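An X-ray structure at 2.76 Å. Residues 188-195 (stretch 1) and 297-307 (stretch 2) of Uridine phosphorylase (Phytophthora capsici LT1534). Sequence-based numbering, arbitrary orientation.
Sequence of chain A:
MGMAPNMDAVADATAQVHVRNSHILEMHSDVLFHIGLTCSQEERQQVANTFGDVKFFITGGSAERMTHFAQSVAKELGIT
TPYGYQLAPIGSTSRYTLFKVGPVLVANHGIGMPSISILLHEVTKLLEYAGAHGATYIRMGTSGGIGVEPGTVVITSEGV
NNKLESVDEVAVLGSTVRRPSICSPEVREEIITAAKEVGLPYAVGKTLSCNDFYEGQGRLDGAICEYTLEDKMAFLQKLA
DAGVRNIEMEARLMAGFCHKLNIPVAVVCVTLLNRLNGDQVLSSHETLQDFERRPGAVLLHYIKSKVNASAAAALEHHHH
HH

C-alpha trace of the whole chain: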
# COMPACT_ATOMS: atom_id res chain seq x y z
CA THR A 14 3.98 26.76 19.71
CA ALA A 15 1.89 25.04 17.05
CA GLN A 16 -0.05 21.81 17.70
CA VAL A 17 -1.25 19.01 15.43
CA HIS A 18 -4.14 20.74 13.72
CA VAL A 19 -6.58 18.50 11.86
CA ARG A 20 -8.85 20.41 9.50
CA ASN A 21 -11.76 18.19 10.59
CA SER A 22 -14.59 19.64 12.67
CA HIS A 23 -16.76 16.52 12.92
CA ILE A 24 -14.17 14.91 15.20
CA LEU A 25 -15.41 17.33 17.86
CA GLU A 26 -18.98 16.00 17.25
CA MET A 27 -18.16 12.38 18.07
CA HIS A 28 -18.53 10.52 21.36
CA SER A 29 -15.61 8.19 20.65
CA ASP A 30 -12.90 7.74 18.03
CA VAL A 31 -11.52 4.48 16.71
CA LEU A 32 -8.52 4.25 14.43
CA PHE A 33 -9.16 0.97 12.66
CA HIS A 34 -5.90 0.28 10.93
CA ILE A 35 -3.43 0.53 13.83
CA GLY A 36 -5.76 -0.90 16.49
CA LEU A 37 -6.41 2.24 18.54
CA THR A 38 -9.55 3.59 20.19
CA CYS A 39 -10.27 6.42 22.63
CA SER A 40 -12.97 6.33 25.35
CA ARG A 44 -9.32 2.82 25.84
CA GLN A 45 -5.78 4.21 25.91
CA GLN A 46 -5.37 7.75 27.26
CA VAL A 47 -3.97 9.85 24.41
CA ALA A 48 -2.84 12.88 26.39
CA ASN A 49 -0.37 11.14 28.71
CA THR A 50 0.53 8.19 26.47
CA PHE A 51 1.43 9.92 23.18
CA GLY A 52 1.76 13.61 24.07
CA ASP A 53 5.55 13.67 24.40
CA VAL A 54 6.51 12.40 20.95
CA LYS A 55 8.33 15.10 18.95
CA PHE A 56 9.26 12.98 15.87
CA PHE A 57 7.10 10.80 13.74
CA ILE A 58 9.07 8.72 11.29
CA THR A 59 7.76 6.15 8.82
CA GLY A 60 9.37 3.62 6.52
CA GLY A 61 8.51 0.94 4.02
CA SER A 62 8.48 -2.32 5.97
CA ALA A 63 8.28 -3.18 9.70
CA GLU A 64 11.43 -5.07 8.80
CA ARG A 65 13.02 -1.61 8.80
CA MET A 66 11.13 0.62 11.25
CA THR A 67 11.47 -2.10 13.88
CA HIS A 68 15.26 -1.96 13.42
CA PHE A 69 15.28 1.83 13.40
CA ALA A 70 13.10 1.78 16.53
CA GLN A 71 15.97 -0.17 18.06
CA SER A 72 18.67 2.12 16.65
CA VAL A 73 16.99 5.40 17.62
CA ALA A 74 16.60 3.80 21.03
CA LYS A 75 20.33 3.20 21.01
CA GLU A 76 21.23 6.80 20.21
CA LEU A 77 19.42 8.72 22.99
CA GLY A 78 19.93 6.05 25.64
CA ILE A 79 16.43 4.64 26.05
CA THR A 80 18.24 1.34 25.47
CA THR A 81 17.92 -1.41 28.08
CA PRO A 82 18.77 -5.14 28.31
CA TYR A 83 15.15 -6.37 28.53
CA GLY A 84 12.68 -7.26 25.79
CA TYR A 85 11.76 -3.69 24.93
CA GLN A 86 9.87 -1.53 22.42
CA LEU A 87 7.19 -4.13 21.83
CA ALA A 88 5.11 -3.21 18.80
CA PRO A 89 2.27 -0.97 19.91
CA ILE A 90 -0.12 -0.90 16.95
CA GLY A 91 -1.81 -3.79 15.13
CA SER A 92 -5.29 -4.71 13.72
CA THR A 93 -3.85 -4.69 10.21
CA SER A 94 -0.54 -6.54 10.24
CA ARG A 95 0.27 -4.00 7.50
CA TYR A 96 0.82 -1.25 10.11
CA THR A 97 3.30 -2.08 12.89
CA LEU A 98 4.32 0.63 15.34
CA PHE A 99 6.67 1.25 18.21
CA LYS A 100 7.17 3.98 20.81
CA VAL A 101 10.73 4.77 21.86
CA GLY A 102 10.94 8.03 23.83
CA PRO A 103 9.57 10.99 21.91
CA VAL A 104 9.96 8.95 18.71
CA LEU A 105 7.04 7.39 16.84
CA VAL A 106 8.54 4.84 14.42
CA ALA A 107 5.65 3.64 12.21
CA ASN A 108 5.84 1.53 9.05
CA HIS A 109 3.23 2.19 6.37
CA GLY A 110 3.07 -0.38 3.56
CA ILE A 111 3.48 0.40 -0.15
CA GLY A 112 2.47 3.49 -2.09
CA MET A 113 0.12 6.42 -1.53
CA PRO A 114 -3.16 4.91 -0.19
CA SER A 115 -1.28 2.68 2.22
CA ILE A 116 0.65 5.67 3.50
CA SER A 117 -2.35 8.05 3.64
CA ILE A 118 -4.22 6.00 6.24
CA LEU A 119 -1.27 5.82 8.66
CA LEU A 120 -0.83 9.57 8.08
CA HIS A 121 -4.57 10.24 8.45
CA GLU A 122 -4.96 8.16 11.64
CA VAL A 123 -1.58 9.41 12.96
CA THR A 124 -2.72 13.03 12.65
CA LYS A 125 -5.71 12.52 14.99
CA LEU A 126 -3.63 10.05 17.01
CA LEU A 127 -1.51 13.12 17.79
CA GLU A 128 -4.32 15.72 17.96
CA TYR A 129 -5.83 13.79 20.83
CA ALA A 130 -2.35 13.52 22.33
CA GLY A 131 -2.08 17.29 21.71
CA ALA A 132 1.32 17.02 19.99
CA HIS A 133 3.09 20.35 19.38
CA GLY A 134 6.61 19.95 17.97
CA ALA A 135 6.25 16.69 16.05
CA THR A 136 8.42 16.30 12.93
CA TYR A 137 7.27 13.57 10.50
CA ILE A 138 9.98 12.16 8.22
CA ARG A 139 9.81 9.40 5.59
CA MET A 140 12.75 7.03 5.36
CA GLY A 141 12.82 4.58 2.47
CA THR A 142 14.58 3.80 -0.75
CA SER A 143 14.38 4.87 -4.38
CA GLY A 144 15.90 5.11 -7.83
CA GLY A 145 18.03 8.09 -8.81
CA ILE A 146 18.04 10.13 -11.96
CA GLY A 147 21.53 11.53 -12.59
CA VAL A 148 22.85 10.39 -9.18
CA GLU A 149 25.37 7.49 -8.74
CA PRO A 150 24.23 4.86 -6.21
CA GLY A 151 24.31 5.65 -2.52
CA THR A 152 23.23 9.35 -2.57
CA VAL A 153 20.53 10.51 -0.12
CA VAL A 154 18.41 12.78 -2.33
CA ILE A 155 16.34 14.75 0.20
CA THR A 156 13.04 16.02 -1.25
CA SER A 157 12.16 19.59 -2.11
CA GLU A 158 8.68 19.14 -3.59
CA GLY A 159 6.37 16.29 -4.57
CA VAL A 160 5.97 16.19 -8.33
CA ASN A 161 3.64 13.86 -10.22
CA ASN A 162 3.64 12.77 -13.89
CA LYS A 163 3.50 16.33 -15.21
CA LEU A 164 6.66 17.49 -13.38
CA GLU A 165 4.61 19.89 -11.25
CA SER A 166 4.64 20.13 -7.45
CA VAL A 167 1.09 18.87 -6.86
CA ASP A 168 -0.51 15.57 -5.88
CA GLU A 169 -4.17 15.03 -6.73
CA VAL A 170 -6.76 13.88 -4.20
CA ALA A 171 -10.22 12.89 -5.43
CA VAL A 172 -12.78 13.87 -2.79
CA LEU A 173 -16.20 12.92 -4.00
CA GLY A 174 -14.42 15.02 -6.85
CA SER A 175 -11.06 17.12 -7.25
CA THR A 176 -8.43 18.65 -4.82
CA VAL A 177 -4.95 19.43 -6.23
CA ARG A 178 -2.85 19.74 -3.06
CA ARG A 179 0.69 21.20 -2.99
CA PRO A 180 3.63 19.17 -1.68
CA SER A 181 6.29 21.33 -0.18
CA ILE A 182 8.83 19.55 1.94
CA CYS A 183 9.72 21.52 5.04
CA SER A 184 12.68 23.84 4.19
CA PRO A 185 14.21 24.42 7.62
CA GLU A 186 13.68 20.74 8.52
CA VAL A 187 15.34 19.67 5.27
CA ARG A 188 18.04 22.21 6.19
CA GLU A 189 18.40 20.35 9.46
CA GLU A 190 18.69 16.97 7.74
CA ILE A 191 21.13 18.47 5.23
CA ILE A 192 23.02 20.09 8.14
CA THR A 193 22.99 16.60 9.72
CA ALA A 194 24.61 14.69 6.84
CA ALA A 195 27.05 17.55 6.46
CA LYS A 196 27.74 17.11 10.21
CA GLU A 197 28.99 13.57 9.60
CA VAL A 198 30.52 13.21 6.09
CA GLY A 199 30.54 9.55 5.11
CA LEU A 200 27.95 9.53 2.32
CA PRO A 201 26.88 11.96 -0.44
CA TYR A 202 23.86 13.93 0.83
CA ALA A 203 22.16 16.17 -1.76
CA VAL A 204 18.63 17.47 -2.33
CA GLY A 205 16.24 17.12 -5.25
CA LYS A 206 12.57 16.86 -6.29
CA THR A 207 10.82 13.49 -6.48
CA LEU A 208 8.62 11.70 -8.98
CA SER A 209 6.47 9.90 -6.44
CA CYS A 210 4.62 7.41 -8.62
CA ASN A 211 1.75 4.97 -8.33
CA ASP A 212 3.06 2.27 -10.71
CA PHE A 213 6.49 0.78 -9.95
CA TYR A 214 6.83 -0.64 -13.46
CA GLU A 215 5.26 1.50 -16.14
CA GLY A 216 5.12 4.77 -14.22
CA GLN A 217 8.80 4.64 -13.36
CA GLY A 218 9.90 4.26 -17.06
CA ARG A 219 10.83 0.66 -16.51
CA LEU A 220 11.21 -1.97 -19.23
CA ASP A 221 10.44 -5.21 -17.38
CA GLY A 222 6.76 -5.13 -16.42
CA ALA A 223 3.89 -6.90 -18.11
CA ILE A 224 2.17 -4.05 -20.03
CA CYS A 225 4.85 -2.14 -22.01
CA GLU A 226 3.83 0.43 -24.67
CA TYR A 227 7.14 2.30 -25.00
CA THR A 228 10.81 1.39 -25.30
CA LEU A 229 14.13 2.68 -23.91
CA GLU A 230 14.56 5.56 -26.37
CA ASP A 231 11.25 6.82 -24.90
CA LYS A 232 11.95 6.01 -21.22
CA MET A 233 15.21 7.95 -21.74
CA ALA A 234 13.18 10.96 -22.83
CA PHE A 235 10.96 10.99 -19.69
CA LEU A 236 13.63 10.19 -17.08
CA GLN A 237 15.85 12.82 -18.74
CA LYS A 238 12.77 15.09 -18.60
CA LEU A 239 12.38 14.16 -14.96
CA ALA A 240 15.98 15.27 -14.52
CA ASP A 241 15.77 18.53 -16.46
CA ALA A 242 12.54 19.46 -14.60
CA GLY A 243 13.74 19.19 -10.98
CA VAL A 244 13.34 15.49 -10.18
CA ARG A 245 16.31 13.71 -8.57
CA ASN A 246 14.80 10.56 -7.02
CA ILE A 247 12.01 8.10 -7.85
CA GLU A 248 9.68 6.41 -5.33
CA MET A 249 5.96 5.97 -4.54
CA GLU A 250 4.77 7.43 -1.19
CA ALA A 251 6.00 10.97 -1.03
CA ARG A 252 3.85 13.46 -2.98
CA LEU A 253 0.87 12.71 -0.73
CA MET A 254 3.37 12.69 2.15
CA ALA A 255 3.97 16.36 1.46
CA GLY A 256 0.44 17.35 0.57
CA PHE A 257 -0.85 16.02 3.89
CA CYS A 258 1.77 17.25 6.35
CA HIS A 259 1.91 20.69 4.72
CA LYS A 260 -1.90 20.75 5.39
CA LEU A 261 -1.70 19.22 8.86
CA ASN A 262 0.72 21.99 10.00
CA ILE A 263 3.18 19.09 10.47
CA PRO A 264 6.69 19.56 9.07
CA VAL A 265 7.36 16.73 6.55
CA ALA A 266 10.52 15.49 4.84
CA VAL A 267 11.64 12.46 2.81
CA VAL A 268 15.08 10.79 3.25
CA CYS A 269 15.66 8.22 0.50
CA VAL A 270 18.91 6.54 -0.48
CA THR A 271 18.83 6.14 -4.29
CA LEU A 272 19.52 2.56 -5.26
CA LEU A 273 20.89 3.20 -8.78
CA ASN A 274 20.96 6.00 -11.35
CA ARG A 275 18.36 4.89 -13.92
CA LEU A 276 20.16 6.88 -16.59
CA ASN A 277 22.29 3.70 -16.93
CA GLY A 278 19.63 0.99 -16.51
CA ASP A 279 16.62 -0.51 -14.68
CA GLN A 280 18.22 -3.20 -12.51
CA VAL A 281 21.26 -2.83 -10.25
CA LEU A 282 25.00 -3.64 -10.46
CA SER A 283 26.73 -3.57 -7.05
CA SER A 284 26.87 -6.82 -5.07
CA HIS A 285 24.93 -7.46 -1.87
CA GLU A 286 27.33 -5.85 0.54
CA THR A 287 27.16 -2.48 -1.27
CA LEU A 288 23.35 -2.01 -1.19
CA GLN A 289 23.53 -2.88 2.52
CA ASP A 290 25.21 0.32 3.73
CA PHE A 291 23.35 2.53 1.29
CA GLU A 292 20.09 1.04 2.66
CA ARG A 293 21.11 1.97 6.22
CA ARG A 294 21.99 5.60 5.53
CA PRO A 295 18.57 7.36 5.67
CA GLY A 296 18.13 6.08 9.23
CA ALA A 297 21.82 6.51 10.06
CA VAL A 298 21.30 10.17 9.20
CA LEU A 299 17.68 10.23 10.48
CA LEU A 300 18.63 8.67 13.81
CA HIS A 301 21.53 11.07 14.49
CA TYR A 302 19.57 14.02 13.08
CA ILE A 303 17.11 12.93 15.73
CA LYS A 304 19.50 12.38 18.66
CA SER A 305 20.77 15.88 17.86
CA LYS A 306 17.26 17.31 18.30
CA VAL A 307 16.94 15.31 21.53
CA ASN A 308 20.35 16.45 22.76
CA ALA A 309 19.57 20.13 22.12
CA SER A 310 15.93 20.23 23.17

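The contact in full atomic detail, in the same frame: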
# COMPACT_ATOMS: atom_id res chain seq x y z
N ARG A 188 16.78 21.58 5.81
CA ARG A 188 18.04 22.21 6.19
C ARG A 188 18.66 21.52 7.38
O ARG A 188 19.89 21.48 7.51
CB ARG A 188 17.84 23.69 6.48
CG ARG A 188 17.24 24.47 5.32
N GLU A 189 17.85 20.97 8.27
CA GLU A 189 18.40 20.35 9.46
C GLU A 189 18.81 18.91 9.20
O GLU A 189 19.69 18.39 9.90
CB GLU A 189 17.41 20.41 10.62
CG GLU A 189 17.11 21.81 11.08
CD GLU A 189 15.69 21.95 11.57
OE1 GLU A 189 15.37 21.36 12.65
OE2 GLU A 189 14.90 22.64 10.88
N GLU A 190 18.17 18.25 8.22
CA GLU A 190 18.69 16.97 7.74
C GLU A 190 19.96 17.18 6.93
O GLU A 190 20.98 16.51 7.15
CB GLU A 190 17.63 16.22 6.93
CG GLU A 190 16.36 15.86 7.72
N ILE A 191 19.94 18.14 6.00
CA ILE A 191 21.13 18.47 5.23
C ILE A 191 22.29 18.84 6.16
O ILE A 191 23.42 18.37 5.99
CB ILE A 191 20.83 19.59 4.22
CG1 ILE A 191 20.80 19.02 2.80
N ILE A 192 22.01 19.67 7.18
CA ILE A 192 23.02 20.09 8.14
C ILE A 192 23.44 18.92 9.01
O ILE A 192 24.35 19.05 9.83
CB ILE A 192 22.50 21.25 9.01
CG1 ILE A 192 23.65 22.03 9.67
N THR A 193 22.75 17.77 8.87
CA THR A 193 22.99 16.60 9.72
C THR A 193 23.71 15.47 9.00
O THR A 193 24.24 14.57 9.66
CB THR A 193 21.66 16.03 10.27
OG1 THR A 193 21.09 16.96 11.19
N ALA A 194 23.73 15.51 7.66
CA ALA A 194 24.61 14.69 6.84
C ALA A 194 25.80 15.48 6.32
O ALA A 194 26.72 14.89 5.73
CB ALA A 194 23.85 14.10 5.66
N ALA A 195 25.81 16.79 6.54
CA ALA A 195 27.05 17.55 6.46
C ALA A 195 27.72 17.71 7.82
O ALA A 195 28.79 18.34 7.88
CB ALA A 195 26.80 18.93 5.84
N ALA A 297 20.56 6.08 9.45
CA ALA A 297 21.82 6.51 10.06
C ALA A 297 21.90 8.03 10.14
O ALA A 297 22.43 8.57 11.12
CB ALA A 297 23.01 5.98 9.28
N VAL A 298 21.37 8.71 9.14
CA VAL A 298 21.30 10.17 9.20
C VAL A 298 20.01 10.64 9.86
O VAL A 298 20.01 11.72 10.47
CB VAL A 298 21.45 10.78 7.80
CG1 VAL A 298 21.76 12.24 7.93
N LEU A 299 18.91 9.88 9.77
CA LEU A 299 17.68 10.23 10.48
C LEU A 299 17.79 9.99 11.97
O LEU A 299 17.17 10.71 12.76
CB LEU A 299 16.49 9.45 9.93
CG LEU A 299 15.15 9.42 10.68
N LEU A 300 18.54 8.97 12.39
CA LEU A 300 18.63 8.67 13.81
C LEU A 300 19.55 9.64 14.53
O LEU A 300 19.28 10.00 15.68
CB LEU A 300 19.09 7.24 14.02
CG LEU A 300 20.56 6.91 13.78
N HIS A 301 20.64 10.09 13.88
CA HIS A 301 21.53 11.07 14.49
C HIS A 301 20.96 12.48 14.38
O HIS A 301 20.98 13.22 15.36
CB HIS A 301 22.92 11.01 13.86
CG HIS A 301 23.88 12.02 14.42
N TYR A 302 20.43 12.85 13.20
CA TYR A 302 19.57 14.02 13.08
C TYR A 302 18.62 14.08 14.27
O TYR A 302 18.38 15.15 14.85
CB TYR A 302 18.75 14.00 11.78
CG TYR A 302 17.38 14.66 11.88
N ILE A 303 18.09 12.93 14.65
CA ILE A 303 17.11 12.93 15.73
C ILE A 303 17.80 13.11 17.07
O ILE A 303 17.46 14.05 17.81
CB ILE A 303 16.27 11.64 15.66
CG1 ILE A 303 15.07 11.88 14.72
CG2 ILE A 303 15.86 11.19 17.06
CD1 ILE A 303 14.24 10.64 14.48
N LYS A 304 18.78 12.26 17.40
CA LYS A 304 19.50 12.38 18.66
C LYS A 304 19.94 13.81 18.90
O LYS A 304 19.92 14.29 20.04
CB LYS A 304 20.71 11.45 18.67
CG LYS A 304 21.89 11.93 19.51
CD LYS A 304 22.79 10.76 19.87
CE LYS A 304 23.41 10.93 21.25
NZ LYS A 304 24.69 10.20 21.38
N SER A 305 20.28 14.51 17.81
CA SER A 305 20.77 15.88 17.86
C SER A 305 19.65 16.91 18.07
O SER A 305 19.95 18.05 18.45
CB SER A 305 21.54 16.20 16.57
OG SER A 305 22.84 16.63 16.90
N LYS A 306 18.40 16.53 17.84
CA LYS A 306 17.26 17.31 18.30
C LYS A 306 16.80 16.91 19.70
O LYS A 306 16.06 17.66 20.35
CB LYS A 306 16.08 17.12 17.36
CG LYS A 306 16.29 17.50 15.94
CD LYS A 306 14.93 17.78 15.33
CE LYS A 306 14.22 18.90 16.06
NZ LYS A 306 14.61 20.21 15.51
N VAL A 307 17.19 15.72 20.16
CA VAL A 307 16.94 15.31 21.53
C VAL A 307 18.07 15.72 22.46
O VAL A 307 17.83 15.90 23.67
CB VAL A 307 16.69 13.80 21.58
CG2 VAL A 307 15.64 13.41 20.55

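The strongest polar link between the two helices is a salt bridge between Glu-189 and Lys-306. Glu-189 OE1 lies 3.2 Å from Lys-306 NZ. The same pair forms a weak hydrogen bond, with the lysine nitrogen as donor. Both CA-to-CB bonds point toward the other helix. Glu-189 starts from an m rotamer and Lys-306 also has chi1 in m. The lysine chain then runs t, p, p, so it bends before its amine reaches the carboxylate. Long, flexible, oppositely charged side chains suit this position, where both residues remain partly exposed.

The second notable polar interaction lies within the first stretch. Thr-193 OG1 donates a hydrogen bond to the backbone Glu-189 O, at a very short 2.4 Å. The m rotamer of Thr-193 turns the hydroxyl back onto its own helix, one turn earlier. The hydroxyl thus has a polar partner although it faces the second helix. Across the contact, Thr-193 OG1 is 3.8 Å from Tyr-302 CB and equally far from Tyr-302 CA, which is packing rather than a hydrogen bond. Thr-193 and Tyr-302 have the closest CA atoms across the two stretches, with 5.4 Å between Thr-193 CA and Tyr-302 CA. A small side chain fits this narrow gap.

Val-298 packs one turn before Tyr-302. Its chi1 is t, and its CG1 reaches the first helix near the C-terminal end of that helix. Val-298 CG1 is 3.6 Å from Ala-194 CB, an apolar contact, and 3.8 Å from the backbone Thr-193 O. The short methyl of Ala-194 points sideways, yet it meets the valine directly. Glu-190 adds a looser contact through its aliphatic part, with Glu-190 CG 4.4 Å from Tyr-302 CG. Its carboxylate is not modelled, nor is the Tyr-302 ring beyond CG, so the packing of those groups cannot be described.

The helix axes approach to 9.3 Å, and their directions differ by 106°. The contact is small: 270 Å² is buried, both sides summed. Val-298, Thr-193 and Tyr-302 are the residues most covered. In the second helix, Val-298, Tyr-302 and Lys-306 recur every four residues, which places them along one face. Leu-299 and Ile-303 point away from the first helix and are buried elsewhere in the structure.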